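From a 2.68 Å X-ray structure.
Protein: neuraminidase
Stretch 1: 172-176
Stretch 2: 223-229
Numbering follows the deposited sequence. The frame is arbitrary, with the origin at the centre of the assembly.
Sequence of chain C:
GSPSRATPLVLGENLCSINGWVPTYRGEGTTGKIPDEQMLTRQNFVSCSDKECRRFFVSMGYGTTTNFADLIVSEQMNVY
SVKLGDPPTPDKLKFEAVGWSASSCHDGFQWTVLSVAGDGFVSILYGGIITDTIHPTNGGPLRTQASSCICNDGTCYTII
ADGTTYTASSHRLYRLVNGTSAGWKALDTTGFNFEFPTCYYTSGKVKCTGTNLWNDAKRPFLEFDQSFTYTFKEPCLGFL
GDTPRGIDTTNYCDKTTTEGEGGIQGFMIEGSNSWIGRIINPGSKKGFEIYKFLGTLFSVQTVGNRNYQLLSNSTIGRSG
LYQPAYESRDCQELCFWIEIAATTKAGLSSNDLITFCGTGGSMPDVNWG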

# COMPACT_ATOMS: atom_id res chain seq x y z
N ARG C 172 -29.06 -25.62 -1.92
CA ARG C 172 -29.24 -25.39 -0.49
C ARG C 172 -29.04 -23.95 -0.08
O ARG C 172 -28.14 -23.26 -0.57
CB ARG C 172 -28.29 -26.29 0.30
CG ARG C 172 -28.71 -27.74 0.33
CD ARG C 172 -27.73 -28.56 1.12
NE ARG C 172 -28.19 -29.93 1.31
CZ ARG C 172 -27.57 -30.82 2.09
NH1 ARG C 172 -26.47 -30.46 2.75
NH2 ARG C 172 -28.05 -32.05 2.21
N LEU C 173 -29.89 -23.50 0.83
CA LEU C 173 -29.78 -22.18 1.43
C LEU C 173 -28.91 -22.24 2.70
O LEU C 173 -29.25 -22.93 3.65
CB LEU C 173 -31.17 -21.65 1.77
CG LEU C 173 -31.48 -20.24 1.27
CD1 LEU C 173 -32.77 -19.74 1.89
CD2 LEU C 173 -30.32 -19.29 1.57
N TYR C 174 -27.80 -21.52 2.71
CA TYR C 174 -26.93 -21.51 3.89
C TYR C 174 -26.97 -20.17 4.64
O TYR C 174 -26.91 -19.10 4.03
CB TYR C 174 -25.48 -21.86 3.52
CG TYR C 174 -25.25 -23.33 3.27
CD1 TYR C 174 -25.53 -23.89 2.02
CD2 TYR C 174 -24.75 -24.16 4.26
CE1 TYR C 174 -25.33 -25.23 1.78
CE2 TYR C 174 -24.55 -25.51 4.03
CZ TYR C 174 -24.84 -26.04 2.78
OH TYR C 174 -24.65 -27.38 2.51
N ARG C 175 -27.09 -20.25 5.96
CA ARG C 175 -26.99 -19.07 6.81
C ARG C 175 -25.65 -19.15 7.55
O ARG C 175 -25.27 -20.21 8.02
CB ARG C 175 -28.17 -19.00 7.78
CG ARG C 175 -27.79 -18.67 9.23
CD ARG C 175 -29.00 -18.43 10.15
NE ARG C 175 -30.04 -19.44 10.03
CZ ARG C 175 -31.32 -19.16 9.76
NH1 ARG C 175 -31.70 -17.89 9.60
NH2 ARG C 175 -32.21 -20.13 9.66
N LEU C 176 -24.94 -18.02 7.62
CA LEU C 176 -23.62 -18.01 8.24
C LEU C 176 -23.42 -16.88 9.22
O LEU C 176 -23.74 -15.72 8.93
CB LEU C 176 -22.53 -17.93 7.18
CG LEU C 176 -22.43 -19.10 6.20
CD1 LEU C 176 -22.01 -18.55 4.86
CD2 LEU C 176 -21.42 -20.13 6.68
N GLU C 223 -37.07 -15.74 -3.51
CA GLU C 223 -37.07 -14.77 -2.42
C GLU C 223 -37.14 -15.54 -1.10
O GLU C 223 -37.72 -16.63 -1.04
CB GLU C 223 -38.20 -13.75 -2.56
CG GLU C 223 -39.61 -14.28 -2.30
CD GLU C 223 -40.68 -13.21 -2.49
OE1 GLU C 223 -40.40 -12.21 -3.20
OE2 GLU C 223 -41.79 -13.37 -1.93
N PHE C 224 -36.52 -15.00 -0.06
CA PHE C 224 -36.54 -15.65 1.25
C PHE C 224 -36.19 -14.68 2.38
O PHE C 224 -35.49 -13.68 2.17
CB PHE C 224 -35.60 -16.86 1.28
CG PHE C 224 -34.15 -16.51 1.05
CD1 PHE C 224 -33.63 -16.46 -0.23
CD2 PHE C 224 -33.31 -16.22 2.13
CE1 PHE C 224 -32.29 -16.15 -0.43
CE2 PHE C 224 -31.96 -15.90 1.94
CZ PHE C 224 -31.45 -15.87 0.66
N ASP C 225 -36.70 -14.97 3.58
CA ASP C 225 -36.37 -14.17 4.76
C ASP C 225 -35.42 -14.95 5.67
O ASP C 225 -35.00 -16.06 5.31
CB ASP C 225 -37.62 -13.69 5.51
CG ASP C 225 -38.63 -14.81 5.76
OD1 ASP C 225 -38.21 -15.92 6.17
OD2 ASP C 225 -39.84 -14.58 5.55
N GLN C 226 -35.10 -14.37 6.83
CA GLN C 226 -34.10 -14.94 7.72
C GLN C 226 -34.54 -16.26 8.36
O GLN C 226 -33.70 -17.04 8.83
CB GLN C 226 -33.68 -13.94 8.80
CG GLN C 226 -34.82 -13.30 9.57
CD GLN C 226 -34.34 -12.19 10.48
OE1 GLN C 226 -33.17 -12.15 10.87
NE2 GLN C 226 -35.24 -11.28 10.82
N SER C 227 -35.85 -16.51 8.36
CA SER C 227 -36.40 -17.75 8.90
C SER C 227 -36.39 -18.88 7.86
O SER C 227 -36.99 -19.93 8.07
CB SER C 227 -37.81 -17.52 9.45
OG SER C 227 -38.59 -16.70 8.59
N PHE C 228 -35.70 -18.64 6.74
CA PHE C 228 -35.67 -19.56 5.59
C PHE C 228 -37.04 -19.87 5.01
O PHE C 228 -37.29 -20.97 4.49
CB PHE C 228 -34.91 -20.86 5.91
CG PHE C 228 -33.43 -20.68 5.97
CD1 PHE C 228 -32.82 -19.55 5.45
CD2 PHE C 228 -32.63 -21.66 6.54
CE1 PHE C 228 -31.44 -19.39 5.51
CE2 PHE C 228 -31.25 -21.51 6.60
CZ PHE C 228 -30.66 -20.37 6.07
N THR C 229 -37.94 -18.90 5.08
CA THR C 229 -39.21 -19.02 4.39
C THR C 229 -39.05 -18.50 2.96
O THR C 229 -38.84 -17.31 2.71
CB THR C 229 -40.31 -18.26 5.14
OG1 THR C 229 -40.40 -18.75 6.49
CG2 THR C 229 -41.64 -18.43 4.44

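The guanidinium of Arg-175 does two jobs at once. It lies flat on the ring of Phe-228, the two centres 4.0 Å apart and the planes only 23° from parallel, while at its edge NH1 donates a hydrogen bond to the backbone O of Gln-226. That bond, 2.3 Å from Arg-175 NH1 to Gln-226 O, is very short, and at 2.68 Å resolution its exact length deserves caution. Arginine suits this place because its flat cation can offer a face to an aromatic ring while its in-plane N-H groups remain free to bond outward; with Arg-175 CZ 17° off the normal of the Phe-228 ring, the stack is also a cation-pi contact.

The backbones stand well apart, with Leu-173 CA and Phe-228 CA 7.7 Å apart, and no hydrogen bond joins their main chains, so side chains bridge the gap. Stretch 1 is extended strand, and its alternation points Leu-173 and Arg-175 toward stretch 2 while Tyr-174 points away. The ring of Phe-228 fits between these two side chains: its two flat faces serve both, with Leu-173 CB over one and Arg-175 NH2 over the opposite one. Arg-175 CB also comes within 3.3 Å of Phe-228 CZ. Leu-173 CD1 touches both rings, 3.6 Å from Phe-228 CD1 and 3.7 Å from the centroid of the Phe-224 ring, the latter a CH-pi contact in which a buried aromatic face suits an apolar methyl.

Stretch 2 leaves its strand after Phe-224 and folds into a type I turn from Asp-225 to Phe-228, closed by Phe-228 N to Asp-225 O at 3.0 Å. Asp-225 OD1, a carboxylate oxygen able to take several donors, accepts from Thr-229 N at 3.2 Å and from Ser-227 OG at 2.6 Å, a short hydroxyl side chain reaching it within the turn. Gln-226 contributes its main-chain carbonyl to the arginine.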